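Local coordinates for Alr1585 protein (Nostoc sp., PDB 5C2I) that probably uses its bound haem to oxidise dyes and other substrates with hydrogen peroxide, as dye-decolorizing (DyP-type) peroxidases do, at residues Q194-E197 with F201-G204; F292-P297 with D302-A307. The protein carries 1 engineered substitution. All coordinates share one frame; numbering follows the deposited sequence.

Contact 1: Q194-E197 with F201-G204; sequences QIIE and FVHG. Engineered in segment 201-204: His203 (natural residue Asp). With HEM (protoporphyrin IX containing Fe), chain E.
Glu197 packs over one face of the His203 ring, with CB 4.3 Å from the ring centroid in a CH-pi contact. Its chain then folds back: CG sits between the backbone N and the carbonyl carbon (chi1 52°) and a second bend follows at chi2, which carries the carboxylate alongside Phe201. There OE2 accepts the backbone N-H of Phe201 at 2.9 Å, on its anti side and out of the carboxylate plane, while lying at the edge of the Phe201 ring. The other oxygen, OE1, is held by Phe199 N and Gln261 NE2, so both oxygens of this buried carboxylate are held.

The two backbones are joined by two hydrogen bonds. Glu197 N gives its hydrogen to Phe201 O at 3.0 Å, and His203 N does the same to Ile195 O at 2.9 Å, enclosing a single beta bridge between Ile196 and Val202. Val202 CA also brings its hydrogen toward Ile195 O. The CG2 methyl of Val202 reaches Gln194, crossing its side chain at about a right angle, 3.3 Å from OE1; that amide is fixed by Asn190 through OE1 and by Val308 through NE2.

His203 is an engineered residue, replacing the natural Asp. With CG anti to its backbone N (chi1 -161°), the imidazole extends to the haem, meeting porphyrin carbons near its own plane at its CD2 edge. NE2 lies 2.7 Å from water 1, which coordinates the iron at 2.3 Å. Next along, Gly204 N donates to the propionate O2A of the haem, 2.7 Å away. Segment 201-204, in its natural form, ends the GXXDG signature of DyP-type peroxidases, and the contact forms part of the haem pocket wall that carries it.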
loop_
_atom_site.group_PDB
_atom_site.type_symbol
_atom_site.label_atom_id
_atom_site.label_comp_id
_atom_site.label_asym_id
_atom_site.label_seq_id
_atom_site.Cartn_x
_atom_site.Cartn_y
_atom_site.Cartn_z
ATOM N N GLN A 194 -10.523 10.812 1.206
ATOM C CA GLN A 194 -11.861 11.338 1.370
ATOM C C GLN A 194 -12.808 10.591 0.430
ATOM O O GLN A 194 -12.412 10.211 -0.662
ATOM C CB GLN A 194 -11.921 12.840 1.056
ATOM C CG GLN A 194 -10.984 13.719 1.862
ATOM C CD GLN A 194 -10.955 15.118 1.292
ATOM O OE1 GLN A 194 -10.500 15.333 0.169
ATOM N NE2 GLN A 194 -11.479 16.076 2.048
ATOM N N ILE A 195 -14.057 10.424 0.848
ATOM C CA ILE A 195 -15.079 9.825 -0.007
ATOM C C ILE A 195 -15.495 10.850 -1.054
ATOM O O ILE A 195 -15.874 11.984 -0.717
ATOM C CB ILE A 195 -16.316 9.395 0.787
ATOM C CG1 ILE A 195 -15.940 8.289 1.794
ATOM C CG2 ILE A 195 -17.459 8.961 -0.142
ATOM C CD1 ILE A 195 -17.064 7.901 2.728
ATOM N N ILE A 196 -15.461 10.456 -2.338
ATOM C CA ILE A 196 -15.756 11.381 -3.405
ATOM C C ILE A 196 -16.814 10.796 -4.341
ATOM O O ILE A 196 -17.183 9.611 -4.257
ATOM C CB ILE A 196 -14.503 11.781 -4.226
ATOM C CG1 ILE A 196 -13.787 10.526 -4.801
ATOM C CG2 ILE A 196 -13.544 12.579 -3.359
ATOM C CD1 ILE A 196 -12.807 10.824 -5.906
ATOM N N GLU A 197 -17.308 11.631 -5.227
ATOM C CA GLU A 197 -18.106 11.159 -6.363
ATOM C C GLU A 197 -17.193 11.302 -7.599
ATOM O O GLU A 197 -16.105 11.869 -7.525
ATOM C CB GLU A 197 -19.410 11.937 -6.452
ATOM C CG GLU A 197 -19.270 13.445 -6.459
ATOM C CD GLU A 197 -18.639 13.958 -7.754
ATOM O OE1 GLU A 197 -19.015 13.483 -8.838
ATOM O OE2 GLU A 197 -17.742 14.813 -7.695
ATOM N N PHE A 201 -15.247 15.450 -6.404
ATOM C CA PHE A 201 -15.609 16.233 -5.242
ATOM C C PHE A 201 -15.979 15.358 -4.048
ATOM O O PHE A 201 -16.715 14.381 -4.166
ATOM C CB PHE A 201 -16.790 17.162 -5.558
ATOM C CG PHE A 201 -16.469 18.210 -6.602
ATOM C CD1 PHE A 201 -16.409 17.857 -7.945
ATOM C CD2 PHE A 201 -16.190 19.506 -6.240
ATOM C CE1 PHE A 201 -16.126 18.807 -8.915
ATOM C CE2 PHE A 201 -15.861 20.468 -7.205
ATOM C CZ PHE A 201 -15.814 20.124 -8.541
ATOM N N VAL A 202 -15.493 15.737 -2.890
ATOM C CA VAL A 202 -15.877 15.074 -1.640
ATOM C C VAL A 202 -17.392 15.103 -1.518
ATOM O O VAL A 202 -18.034 16.113 -1.848
ATOM C CB VAL A 202 -15.228 15.734 -0.428
ATOM C CG1 VAL A 202 -15.674 15.051 0.857
ATOM C CG2 VAL A 202 -13.737 15.553 -0.545
ATOM N N HIS A 203 -17.955 14.000 -1.061
ATOM C CA HIS A 203 -19.393 13.772 -1.181
ATOM C C HIS A 203 -19.941 13.172 0.073
ATOM O O HIS A 203 -19.315 12.263 0.654
ATOM C CB HIS A 203 -19.649 12.863 -2.381
ATOM C CG HIS A 203 -21.056 12.914 -2.882
ATOM N ND1 HIS A 203 -21.764 11.789 -3.190
ATOM C CD2 HIS A 203 -21.889 13.946 -3.113
ATOM C CE1 HIS A 203 -22.969 12.126 -3.627
ATOM N NE2 HIS A 203 -23.073 13.427 -3.570
ATOM N N GLY A 204 -21.128 13.643 0.473
ATOM C CA GLY A 204 -21.781 13.189 1.692
ATOM C C GLY A 204 -21.505 14.080 2.876
ATOM O O GLY A 204 -21.761 13.678 4.002
HETATM C CHA HEM E . -24.437 17.967 -1.948
HETATM C CHB HEM E . -22.589 15.939 -5.913
HETATM C CHC HEM E . -27.034 14.588 -7.269
HETATM C CHD HEM E . -28.858 16.845 -3.427
HETATM C C1A HEM E . -23.545 17.550 -2.922
HETATM C C2A HEM E . -22.141 17.803 -2.909
HETATM C C3A HEM E . -21.628 17.232 -4.022
HETATM C C4A HEM E . -22.701 16.612 -4.700
HETATM C CMA HEM E . -20.189 17.187 -4.457
HETATM C CAA HEM E . -21.337 18.567 -1.849
HETATM C CBA HEM E . -20.807 17.778 -0.650
HETATM C CGA HEM E . -21.970 17.193 0.102
HETATM O O1A HEM E . -22.616 17.861 0.962
HETATM O O2A HEM E . -22.295 16.030 -0.143
HETATM C C1B HEM E . -23.660 15.358 -6.591
HETATM C C2B HEM E . -23.528 14.597 -7.804
HETATM C C3B HEM E . -24.737 14.189 -8.158
HETATM C C4B HEM E . -25.650 14.769 -7.170
HETATM C CMB HEM E . -22.239 14.305 -8.488
HETATM C CAB HEM E . -25.198 13.321 -9.271
HETATM C CBB HEM E . -24.421 12.412 -9.886
HETATM C C1C HEM E . -27.953 15.134 -6.357
HETATM C C2C HEM E . -29.327 15.121 -6.481
HETATM C C3C HEM E . -29.838 15.787 -5.397
HETATM C C4C HEM E . -28.751 16.176 -4.607
HETATM C CMC HEM E . -30.149 14.459 -7.548
HETATM C CAC HEM E . -31.227 16.102 -5.064
HETATM C CBC HEM E . -32.235 16.304 -5.877
HETATM C C1D HEM E . -27.743 17.216 -2.678
HETATM C C2D HEM E . -27.893 17.856 -1.375
HETATM C C3D HEM E . -26.678 18.213 -0.980
HETATM C C4D HEM E . -25.781 17.725 -2.050
HETATM C CMD HEM E . -29.175 18.113 -0.600
HETATM C CAD HEM E . -26.327 18.870 0.324
HETATM C CBD HEM E . -26.435 20.399 0.285
HETATM C CGD HEM E . -26.110 20.956 1.632
HETATM O O1D HEM E . -25.218 21.800 1.673
HETATM O O2D HEM E . -26.719 20.596 2.697
HETATM N NA HEM E . -23.887 16.887 -4.062
HETATM N NB HEM E . -24.920 15.486 -6.317
HETATM N NC HEM E . -27.593 15.864 -5.262
HETATM N ND HEM E . -26.472 17.224 -3.086
HETATM FE FE HEM E . -25.726 16.410 -4.667
HETATM O O HOH W 1 -25.682 14.285 -3.692
#

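Contact 2: F292-P297 with D302-A307; sequences FADGTP and DIPTYA
The hydroxyl of Thr296 takes part in three hydrogen bonds at once. OG1 accepts from Thr305 N at 2.9 Å and from Thr305 OG1 at 2.8 Å, and donates its own hydrogen to Asp294 OD1, 2.6 Å away on the syn side of the carboxylate. The Thr296 torsion (chi1 -61°) places OG1 beside its own backbone N, and that N-H also reaches OD1, at 2.9 Å and nearly along the C-O axis, forming an Asx turn.

The second carboxylate oxygen, OD2, turns to segment 302-307. It accepts a weak bond from Tyr306 N at 2.9 Å, and Pro304 CB presses close by. Behind this polar cluster, the Phe292 ring lies flat beneath the Ile303-Pro304 peptide: Pro304 N stands over the ring centre, and Pro304 CD makes a CH-pi contact 4.2 Å from the centroid. Helix 281-289 lines Phe292 through Leu283 and Ala286. A type I turn from Phe292 to Gly295 presents both the ring and the aspartate to segment 302-307.

Segment 302-307 also faces the second subunit, where Lys212 makes a salt bridge with Asp302, Arg84 a cation-pi contact with Tyr306, and Asn221 a hydrogen bond with Thr305 OG1. The chain of hydroxyl bonds therefore starts at a group that also meets the second subunit. From Thr305 through Thr296 to Asp294 the donors all point one way, which would strengthen each link, and the donors gathered on Asp294 would tend to keep it ionised.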
loop_
_atom_site.group_PDB
_atom_site.type_symbol
_atom_site.label_atom_id
_atom_site.label_comp_id
_atom_site.label_asym_id
_atom_site.label_seq_id
_atom_site.Cartn_x
_atom_site.Cartn_y
_atom_site.Cartn_z
ATOM N N PHE A 292 -15.056 23.384 -3.293
ATOM C CA PHE A 292 -13.878 22.816 -3.942
ATOM C C PHE A 292 -13.901 21.319 -3.836
ATOM O O PHE A 292 -14.673 20.758 -3.055
ATOM C CB PHE A 292 -12.613 23.375 -3.309
ATOM C CG PHE A 292 -12.353 24.803 -3.690
ATOM C CD1 PHE A 292 -12.917 25.850 -2.963
ATOM C CD2 PHE A 292 -11.577 25.115 -4.796
ATOM C CE1 PHE A 292 -12.707 27.181 -3.327
ATOM C CE2 PHE A 292 -11.369 26.433 -5.156
ATOM C CZ PHE A 292 -11.935 27.464 -4.418
ATOM N N ALA A 293 -13.057 20.675 -4.639
ATOM C CA ALA A 293 -12.931 19.223 -4.646
ATOM C C ALA A 293 -12.742 18.668 -3.234
ATOM O O ALA A 293 -13.327 17.647 -2.903
ATOM C CB ALA A 293 -11.811 18.777 -5.578
ATOM N N ASP A 294 -11.951 19.358 -2.402
ATOM C CA ASP A 294 -11.668 18.853 -1.049
ATOM C C ASP A 294 -12.803 19.068 -0.060
ATOM O O ASP A 294 -12.728 18.594 1.068
ATOM C CB ASP A 294 -10.342 19.424 -0.475
ATOM C CG ASP A 294 -10.383 20.941 -0.287
ATOM O OD1 ASP A 294 -11.297 21.413 0.378
ATOM O OD2 ASP A 294 -9.471 21.638 -0.717
ATOM N N GLY A 295 -13.835 19.805 -0.473
ATOM C CA GLY A 295 -14.931 20.146 0.404
ATOM C C GLY A 295 -15.019 21.580 0.900
ATOM O O GLY A 295 -16.040 21.966 1.489
ATOM N N THR A 296 -13.966 22.392 0.673
ATOM C CA THR A 296 -13.946 23.766 1.092
ATOM C C THR A 296 -15.167 24.526 0.503
ATOM O O THR A 296 -15.301 24.604 -0.718
ATOM C CB THR A 296 -12.631 24.486 0.633
ATOM O OG1 THR A 296 -11.486 23.825 1.218
ATOM C CG2 THR A 296 -12.627 25.936 1.078
ATOM N N PRO A 297 -16.001 25.151 1.359
ATOM C CA PRO A 297 -17.148 25.900 0.813
ATOM C C PRO A 297 -16.720 27.172 0.091
ATOM O O PRO A 297 -15.920 27.959 0.623
ATOM C CB PRO A 297 -17.959 26.277 2.068
ATOM C CG PRO A 297 -17.526 25.275 3.102
ATOM C CD PRO A 297 -16.060 25.051 2.817
ATOM N N ASP A 302 -12.014 31.568 -1.779
ATOM C CA ASP A 302 -11.714 31.451 -3.206
ATOM C C ASP A 302 -10.554 30.508 -3.513
ATOM O O ASP A 302 -10.127 30.383 -4.664
ATOM C CB ASP A 302 -11.466 32.842 -3.843
ATOM C CG ASP A 302 -10.174 33.508 -3.415
ATOM O OD1 ASP A 302 -9.539 33.156 -2.404
ATOM O OD2 ASP A 302 -9.780 34.430 -4.137
ATOM N N ILE A 303 -10.066 29.818 -2.487
ATOM C CA ILE A 303 -9.021 28.806 -2.648
ATOM C C ILE A 303 -9.369 27.563 -1.857
ATOM O O ILE A 303 -10.073 27.630 -0.814
ATOM C CB ILE A 303 -7.625 29.328 -2.212
ATOM C CG1 ILE A 303 -7.611 29.737 -0.730
ATOM C CG2 ILE A 303 -7.200 30.514 -3.104
ATOM C CD1 ILE A 303 -6.210 29.941 -0.152
ATOM N N PRO A 304 -8.910 26.414 -2.341
ATOM C CA PRO A 304 -9.080 25.224 -1.533
ATOM C C PRO A 304 -8.230 25.253 -0.262
ATOM O O PRO A 304 -7.159 25.875 -0.240
ATOM C CB PRO A 304 -8.585 24.102 -2.450
ATOM C CG PRO A 304 -7.596 24.755 -3.306
ATOM C CD PRO A 304 -8.028 26.180 -3.502
ATOM N N THR A 305 -8.726 24.637 0.795
ATOM C CA THR A 305 -7.985 24.599 2.064
ATOM C C THR A 305 -7.474 23.204 2.385
ATOM O O THR A 305 -6.661 23.064 3.300
ATOM C CB THR A 305 -8.798 25.139 3.258
ATOM O OG1 THR A 305 -9.955 24.336 3.493
ATOM C CG2 THR A 305 -9.216 26.556 3.017
ATOM N N TYR A 306 -7.931 22.203 1.629
ATOM C CA TYR A 306 -7.406 20.841 1.721
ATOM C C TYR A 306 -7.645 20.162 3.068
ATOM O O TYR A 306 -6.906 19.257 3.408
ATOM C CB TYR A 306 -5.913 20.746 1.333
ATOM C CG TYR A 306 -5.678 21.247 -0.086
ATOM C CD1 TYR A 306 -6.161 20.523 -1.191
ATOM C CD2 TYR A 306 -5.015 22.443 -0.311
ATOM C CE1 TYR A 306 -5.960 20.987 -2.488
ATOM C CE2 TYR A 306 -4.798 22.892 -1.598
ATOM C CZ TYR A 306 -5.302 22.157 -2.685
ATOM O OH TYR A 306 -5.086 22.624 -3.985
ATOM N N ALA A 307 -8.634 20.602 3.843
ATOM C CA ALA A 307 -8.964 19.902 5.090
ATOM C C ALA A 307 -9.601 18.559 4.787
ATOM O O ALA A 307 -10.607 18.466 4.042
ATOM C CB ALA A 307 -9.877 20.748 5.993
HETATM O O HOH W 2 -11.760 20.907 3.137
#

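Overall arrangement
Contact 1 comes first along the chain and closes before contact 2 opens; their centres are about 12 Å apart, on the same side of the chain's centre. Segment 194-197 carries 195-196, a short edge strand (within this chain) of the antiparallel sheet that includes 177-189, with 201-204 following in a loop, whereas both segments of contact 2 belong to the long loop region between helices 281-289 and 330-334. They meet directly: Val202 N lies 2.9 Å from Ala293 O and Gln194 NE2 3.0 Å from Asp294 O, both probable hydrogen bonds. The two contacts thus link the haem pocket, by way of the loop of contact 2, to the interface with the second subunit.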